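Local coordinates for Rho GTPase-activating protein 27 (Homo sapiens, PDB 3PP2) that probably stimulates GTP hydrolysis by the Rho-type GTPases CDC42 and RAC1, may act in clathrin-mediated endocytosis, and is represented here by its pleckstrin homology domain, at residues E108-I111 with S112-K116; K18-K22 with G23-R27. All coordinates share one frame; numbering follows the deposited sequence. Where two conformers were deposited one is given.

Interaction 1 (E108-I111 with S112-K116); sequences EAII and STWHK
Ile-110 O takes bonds from both Trp-114 N and Thr-113 OG1 in the first turns of the C-terminal helix of the PH domain. The i to i+4 pattern runs without a break: Ser-112 N binds Glu-108 O, Thr-113 N Ala-109 O, Trp-114 N Ile-110 O and His-115 N Ile-111 O, at 2.8 to 3.0 Å. With chi1 at 65°, Thr-113 OG1 sits between its own backbone N and carbonyl carbon and turns back along the helix, 2.9 Å from Ile-110 O, where it meets the carbonyl at a C=O...O angle of 118°, well off the approach of Trp-114 N (157°). A valine in its place would probably leave Ile-110 O to the Trp-114 amide alone. Several polar ends are satisfied across a subunit boundary: Glu-108 OE2 by Thr-113 OG1, Glu-108 OE1 by a salt bridge to Lys-116 NZ, Ser-112 OG by His-115 ND1 and His-115 ND1 by Trp-79 NE1, these partners all belonging to the second subunit. Ser-107 OG bonds Ile-110 N at the start of the helix. Ile-110 packs on Leu-14 and on Ile-110 of the third subunit, Ile-111 on Leu-91. Beside Ile-110 the Trp-114 side chain points the same way, and its CD1 brings the ring edge, in plane, to 3.2 Å from Ile-110 O.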
ATOM      1  N   GLU A 108      -4.161   2.890  -1.747  1.00 14.04           N
ATOM      2  CA  GLU A 108      -5.077   1.791  -1.597  1.00 13.94           C
ATOM      3  C   GLU A 108      -4.744   0.899  -0.399  1.00 13.28           C
ATOM      4  O   GLU A 108      -5.630   0.293   0.211  1.00 14.03           O
ATOM      5  CB  GLU A 108      -5.178   0.941  -2.859  1.00 14.75           C
ATOM      6  CG  GLU A 108      -3.922   0.241  -3.234  1.00 15.88           C
ATOM      7  CD  GLU A 108      -3.990  -0.522  -4.572  1.00 16.02           C
ATOM      8  OE1 GLU A 108      -4.445   0.086  -5.571  1.00 22.76           O
ATOM      9  OE2 GLU A 108      -3.492  -1.648  -4.608  1.00 15.55           O
ATOM     10  N   ALA A 109      -3.444   0.774  -0.079  1.00 13.24           N
ATOM     11  CA  ALA A 109      -3.040  -0.040   1.044  1.00 12.76           C
ATOM     12  C   ALA A 109      -3.472   0.589   2.365  1.00 12.97           C
ATOM     13  O   ALA A 109      -3.944  -0.083   3.276  1.00 14.20           O
ATOM     14  CB  ALA A 109      -1.553  -0.334   1.016  1.00 13.79           C
ATOM     15  N   ILE A 110      -3.315   1.903   2.494  1.00 13.30           N
ATOM     16  CA  ILE A 110      -3.837   2.635   3.666  0.50 13.51           C
ATOM     17  C   ILE A 110      -5.326   2.339   3.823  1.00 13.58           C
ATOM     18  O   ILE A 110      -5.803   1.997   4.888  1.00 14.07           O
ATOM     19  CB  ILE A 110      -3.600   4.184   3.509  0.50 14.50           C
ATOM     20  CG1 ILE A 110      -2.110   4.508   3.624  0.50 16.73           C
ATOM     21  CG2 ILE A 110      -4.474   4.999   4.507  0.50 13.82           C
ATOM     22  CD1 ILE A 110      -1.524   4.168   4.919  0.50 21.01           C
ATOM     23  N   ILE A 111      -6.067   2.531   2.749  1.00 13.02           N
ATOM     24  CA  ILE A 111      -7.540   2.367   2.808  1.00 13.47           C
ATOM     25  C   ILE A 111      -7.923   0.928   3.129  1.00 12.93           C
ATOM     26  O   ILE A 111      -8.811   0.689   3.929  1.00 14.08           O
ATOM     27  CB  ILE A 111      -8.188   2.899   1.526  1.00 13.49           C
ATOM     28  CG1 ILE A 111      -8.219   4.445   1.608  1.00 15.09           C
ATOM     29  CG2 ILE A 111      -9.584   2.329   1.242  1.00 16.92           C
ATOM     30  CD1 ILE A 111      -9.272   5.001   2.622  1.00 17.18           C
ATOM     31  N   SER A 112      -7.261  -0.057   2.528  1.00 13.48           N
ATOM     32  CA  SER A 112      -7.623  -1.457   2.829  1.00 14.17           C
ATOM     33  C   SER A 112      -7.369  -1.799   4.287  1.00 14.83           C
ATOM     34  O   SER A 112      -8.157  -2.485   4.923  1.00 14.81           O
ATOM     35  CB  SER A 112      -6.868  -2.392   1.891  1.00 15.46           C
ATOM     36  OG  SER A 112      -7.178  -3.745   2.168  1.00 16.39           O
ATOM     37  N   THR A 113      -6.246  -1.320   4.819  1.00 14.57           N
ATOM     38  CA  THR A 113      -5.953  -1.579   6.217  1.00 15.68           C
ATOM     39  C   THR A 113      -6.979  -0.877   7.146  1.00 14.98           C
ATOM     40  O   THR A 113      -7.346  -1.429   8.187  1.00 15.39           O
ATOM     41  CB  THR A 113      -4.513  -1.228   6.621  1.00 16.40           C
ATOM     42  OG1 THR A 113      -4.290   0.185   6.499  1.00 19.61           O
ATOM     43  CG2 THR A 113      -3.498  -2.046   5.753  1.00 19.54           C
ATOM     44  N   TRP A 114      -7.420   0.307   6.785  1.00 14.45           N
ATOM     45  CA  TRP A 114      -8.504   0.953   7.524  1.00 14.11           C
ATOM     46  C   TRP A 114      -9.835   0.226   7.398  1.00 14.06           C
ATOM     47  O   TRP A 114     -10.587   0.124   8.362  1.00 15.50           O
ATOM     48  CB  TRP A 114      -8.654   2.433   7.131  1.00 14.68           C
ATOM     49  CG  TRP A 114      -7.729   3.324   7.886  1.00 14.04           C
ATOM     50  CD1 TRP A 114      -6.516   3.784   7.495  1.00 15.13           C
ATOM     51  CD2 TRP A 114      -7.971   3.876   9.170  1.00 14.45           C
ATOM     52  NE1 TRP A 114      -5.969   4.590   8.453  1.00 15.65           N
ATOM     53  CE2 TRP A 114      -6.837   4.678   9.496  1.00 14.07           C
ATOM     54  CE3 TRP A 114      -9.038   3.807  10.074  1.00 14.26           C
ATOM     55  CZ2 TRP A 114      -6.748   5.398  10.670  1.00 15.76           C
ATOM     56  CZ3 TRP A 114      -8.932   4.534  11.260  1.00 17.31           C
ATOM     57  CH2 TRP A 114      -7.801   5.307  11.540  1.00 18.06           C
ATOM     58  N   HIS A 115     -10.142  -0.288   6.219  1.00 14.06           N
ATOM     59  CA  HIS A 115     -11.316  -1.089   6.065  1.00 13.95           C
ATOM     60  C   HIS A 115     -11.300  -2.252   7.024  1.00 14.26           C
ATOM     61  O   HIS A 115     -12.287  -2.510   7.709  1.00 15.69           O
ATOM     62  CB  HIS A 115     -11.417  -1.565   4.603  1.00 13.92           C
ATOM     63  CG  HIS A 115     -12.577  -2.448   4.337  1.00 14.92           C
ATOM     64  ND1 HIS A 115     -12.629  -3.748   4.777  1.00 14.92           N
ATOM     65  CD2 HIS A 115     -13.753  -2.215   3.706  1.00 16.79           C
ATOM     66  CE1 HIS A 115     -13.801  -4.265   4.451  1.00 16.27           C
ATOM     67  NE2 HIS A 115     -14.487  -3.371   3.764  1.00 18.43           N
ATOM     68  N   LYS A 116     -10.170  -2.953   7.103  1.00 15.16           N
ATOM     69  CA  LYS A 116     -10.036  -4.094   8.014  1.00 15.95           C
ATOM     70  C   LYS A 116     -10.294  -3.713   9.464  1.00 16.75           C
ATOM     71  O   LYS A 116     -11.014  -4.394  10.180  1.00 17.89           O
ATOM     72  CB  LYS A 116      -8.651  -4.729   7.865  1.00 16.96           C
ATOM     73  CG  LYS A 116      -8.499  -6.063   8.558  1.00 19.49           C
ATOM     74  CD  LYS A 116      -7.101  -6.657   8.263  1.00 23.94           C
ATOM     75  CE  LYS A 116      -6.934  -8.015   8.957  1.00 29.35           C
ATOM     76  NZ  LYS A 116      -5.548  -8.444   8.889  1.00 35.99           N
TER

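Interaction 2 (K18-K22 with G23-R27); sequences KTADK and GKRLR
A beta hairpin with a two-residue loop, closed by a type I' turn from Asp-21 to Lys-24, joins the end of strand 10-21 to the short strand 24-25. Asp-21 and Lys-24 form its hydrogen-bonded pair: Asp-21 N reaches Lys-24 O at 2.8 Å and Lys-24 N reaches Asp-21 O at 2.9 Å, the latter from well above the carbonyl plane. Gly-23, with phi 93° and psi -6°, takes a conformation in which a side chain would collide with Lys-22 O. After the non-hydrogen-bonded pair Ala-20 and Arg-25, Leu-26 N gives a nearly straight 2.9 Å bond to Thr-19 O. The same Thr-19 O lies over one face of the Arg-25 guanidinium, whose chain bends at chi2 and chi3 to run beside the threonine, bringing NH1 to 3.6 Å from Thr-19 CB; NH2 is held by a salt bridge to Glu-100. Leu-26 slants across Lys-18, placing CD1 3.6 Å from Lys-18 O. The extended Lys-18 chain carries NZ to 3.1 Å from Asp-21 OD1, a salt bridge in which NZ approaches OD1 from above the carboxylate plane. A citrate, probably from the crystallisation liquor, hydrogen-bonds to Arg-25 N and Gly-23 O. Thr-19 and Ala-20 both face Glu-100 in a classic beta bulge; the hairpin belongs to the basic segment between the first two long strands, which in many PH domains contributes to phosphoinositide binding, a role not established here.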
ATOM      1  N   LYS A  18     -18.738  14.061   5.116  1.00 16.94           N
ATOM      2  CA  LYS A  18     -20.079  13.625   5.425  1.00 17.12           C
ATOM      3  C   LYS A  18     -20.882  13.739   4.139  1.00 17.11           C
ATOM      4  O   LYS A  18     -20.626  14.628   3.293  1.00 19.53           O
ATOM      5  CB  LYS A  18     -20.686  14.492   6.529  1.00 17.75           C
ATOM      6  CG  LYS A  18     -21.974  13.978   7.105  1.00 18.97           C
ATOM      7  CD  LYS A  18     -22.358  14.769   8.383  1.00 19.96           C
ATOM      8  CE  LYS A  18     -23.625  14.214   9.009  1.00 21.62           C
ATOM      9  NZ  LYS A  18     -23.974  15.081  10.190  1.00 21.81           N
ATOM     10  N   THR A  19     -21.763  12.760   3.921  1.00 17.73           N
ATOM     11  CA  THR A  19     -22.634  12.746   2.736  1.00 18.57           C
ATOM     12  C   THR A  19     -24.130  12.651   3.075  1.00 19.14           C
ATOM     13  O   THR A  19     -24.955  12.970   2.237  1.00 19.40           O
ATOM     14  CB  THR A  19     -22.272  11.590   1.803  1.00 19.42           C
ATOM     15  OG1 THR A  19     -22.232  10.379   2.571  1.00 19.90           O
ATOM     16  CG2 THR A  19     -20.918  11.847   1.146  1.00 20.74           C
ATOM     17  N   ALA A  20     -24.484  12.255   4.289  1.00 18.37           N
ATOM     18  CA  ALA A  20     -25.898  12.274   4.721  1.00 18.95           C
ATOM     19  C   ALA A  20     -25.979  12.522   6.209  1.00 19.12           C
ATOM     20  O   ALA A  20     -25.101  12.050   6.975  1.00 18.94           O
ATOM     21  CB  ALA A  20     -26.590  10.987   4.372  1.00 19.83           C
ATOM     22  N   ASP A  21     -26.986  13.327   6.611  1.00 19.03           N
ATOM     23  CA  ASP A  21     -27.235  13.623   8.005  1.00 19.45           C
ATOM     24  C   ASP A  21     -28.504  12.893   8.368  1.00 19.79           C
ATOM     25  O   ASP A  21     -29.586  13.258   7.917  1.00 19.89           O
ATOM     26  CB  ASP A  21     -27.408  15.133   8.194  1.00 19.07           C
ATOM     27  CG  ASP A  21     -27.743  15.498   9.606  1.00 20.95           C
ATOM     28  OD1 ASP A  21     -27.091  14.933  10.519  1.00 24.81           O
ATOM     29  OD2 ASP A  21     -28.589  16.409   9.793  1.00 23.96           O
ATOM     30  N   LYS A  22     -28.381  11.841   9.160  1.00 20.58           N
ATOM     31  CA  LYS A  22     -29.561  11.103   9.641  1.00 22.68           C
ATOM     32  C   LYS A  22     -30.497  10.690   8.498  1.00 22.18           C
ATOM     33  O   LYS A  22     -31.736  10.803   8.599  1.00 25.89           O
ATOM     34  CB  LYS A  22     -30.296  11.870  10.723  1.00 23.44           C
ATOM     35  CG  LYS A  22     -29.424  12.115  11.943  1.00 25.77           C
ATOM     36  CD  LYS A  22     -30.166  12.878  13.014  1.00 30.96           C
ATOM     37  CE  LYS A  22     -29.288  13.067  14.202  1.00 35.44           C
ATOM     38  NZ  LYS A  22     -28.672  11.777  14.641  1.00 41.41           N
ATOM     39  N   GLY A  23     -29.895  10.202   7.416  1.00 22.84           N
ATOM     40  CA  GLY A  23     -30.645   9.724   6.298  1.00 23.30           C
ATOM     41  C   GLY A  23     -30.914  10.751   5.202  1.00 23.61           C
ATOM     42  O   GLY A  23     -31.427  10.366   4.125  1.00 27.86           O
ATOM     43  N   LYS A  24     -30.545  12.014   5.433  1.00 22.59           N
ATOM     44  CA  LYS A  24     -30.866  13.092   4.506  1.00 23.35           C
ATOM     45  C   LYS A  24     -29.582  13.504   3.770  1.00 22.15           C
ATOM     46  O   LYS A  24     -28.609  13.950   4.387  1.00 21.83           O
ATOM     47  CB  LYS A  24     -31.462  14.290   5.264  1.00 23.92           C
ATOM     48  CG  LYS A  24     -32.651  13.973   6.175  1.00 28.73           C
ATOM     49  CD  LYS A  24     -33.720  13.134   5.612  1.00 31.47           C
ATOM     50  CE  LYS A  24     -35.049  13.355   6.466  1.00 31.48           C
ATOM     51  NZ  LYS A  24     -35.165  12.473   7.697  1.00 30.45           N
ATOM     52  N   ARG A  25     -29.564  13.347   2.455  1.00 22.91           N
ATOM     53  CA  ARG A  25     -28.348  13.543   1.668  1.00 23.75           C
ATOM     54  C   ARG A  25     -27.944  15.028   1.676  1.00 21.60           C
ATOM     55  O   ARG A  25     -28.819  15.923   1.614  1.00 22.60           O
ATOM     56  CB  ARG A  25     -28.584  13.098   0.232  1.00 25.08           C
ATOM     57  CG  ARG A  25     -28.878  11.585   0.088  1.00 31.68           C
ATOM     58  CD  ARG A  25     -28.247  10.977  -1.139  1.00 38.38           C
ATOM     59  NE  ARG A  25     -26.823  10.868  -0.882  1.00 43.46           N
ATOM     60  CZ  ARG A  25     -26.253   9.929  -0.112  1.00 46.03           C
ATOM     61  NH1 ARG A  25     -24.942   9.951   0.063  1.00 47.06           N
ATOM     62  NH2 ARG A  25     -26.983   8.975   0.485  1.00 46.63           N
ATOM     63  N   LEU A  26     -26.645  15.286   1.720  1.00 21.08           N
ATOM     64  CA  LEU A  26     -26.083  16.628   1.548  1.00 21.31           C
ATOM     65  C   LEU A  26     -25.984  16.975   0.082  1.00 22.64           C
ATOM     66  O   LEU A  26     -25.786  16.072  -0.744  1.00 25.26           O
ATOM     67  CB  LEU A  26     -24.724  16.723   2.239  1.00 21.25           C
ATOM     68  CG  LEU A  26     -24.807  16.459   3.747  1.00 21.55           C
ATOM     69  CD1 LEU A  26     -23.391  16.730   4.357  1.00 25.10           C
ATOM     70  CD2 LEU A  26     -25.951  17.269   4.475  1.00 24.17           C
ATOM     71  N   ARG A  27     -26.088  18.273  -0.240  1.00 24.06           N
ATOM     72  CA  ARG A  27     -26.093  18.738  -1.633  1.00 25.66           C
ATOM     73  C   ARG A  27     -24.755  18.498  -2.312  1.00 26.08           C
ATOM     74  O   ARG A  27     -24.719  18.115  -3.486  1.00 29.29           O
ATOM     75  CB  ARG A  27     -26.446  20.229  -1.657  1.00 26.06           C
ATOM     76  CG  ARG A  27     -26.650  20.849  -3.035  1.00 29.97           C
ATOM     77  CD  ARG A  27     -27.125  22.322  -2.853  1.00 33.71           C
ATOM     78  NE  ARG A  27     -26.907  23.155  -4.033  1.00 37.97           N
TER

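Overall arrangement
Both contacts belong to the single PH domain, on opposite sides of the chain's centre: their centres are 24 Å apart and their nearest atoms about 13 Å, without touching. Interaction 2 comes first along the chain, where the chain turns back from strand 10-21 into strand 24-25; interaction 1 comes much later, in helix 108-122. Strand 10-21 links them, since its early residues Lys-10 and Leu-14 touch the helix while its far end forms the hairpin. Strand 100-104, which pairs with strand 10-21, leads into the helix. This is the PH layout of a curled antiparallel sheet covered by a C-terminal helix. The helix face meets other subunits of the assembly, whereas no other subunit touches the hairpin.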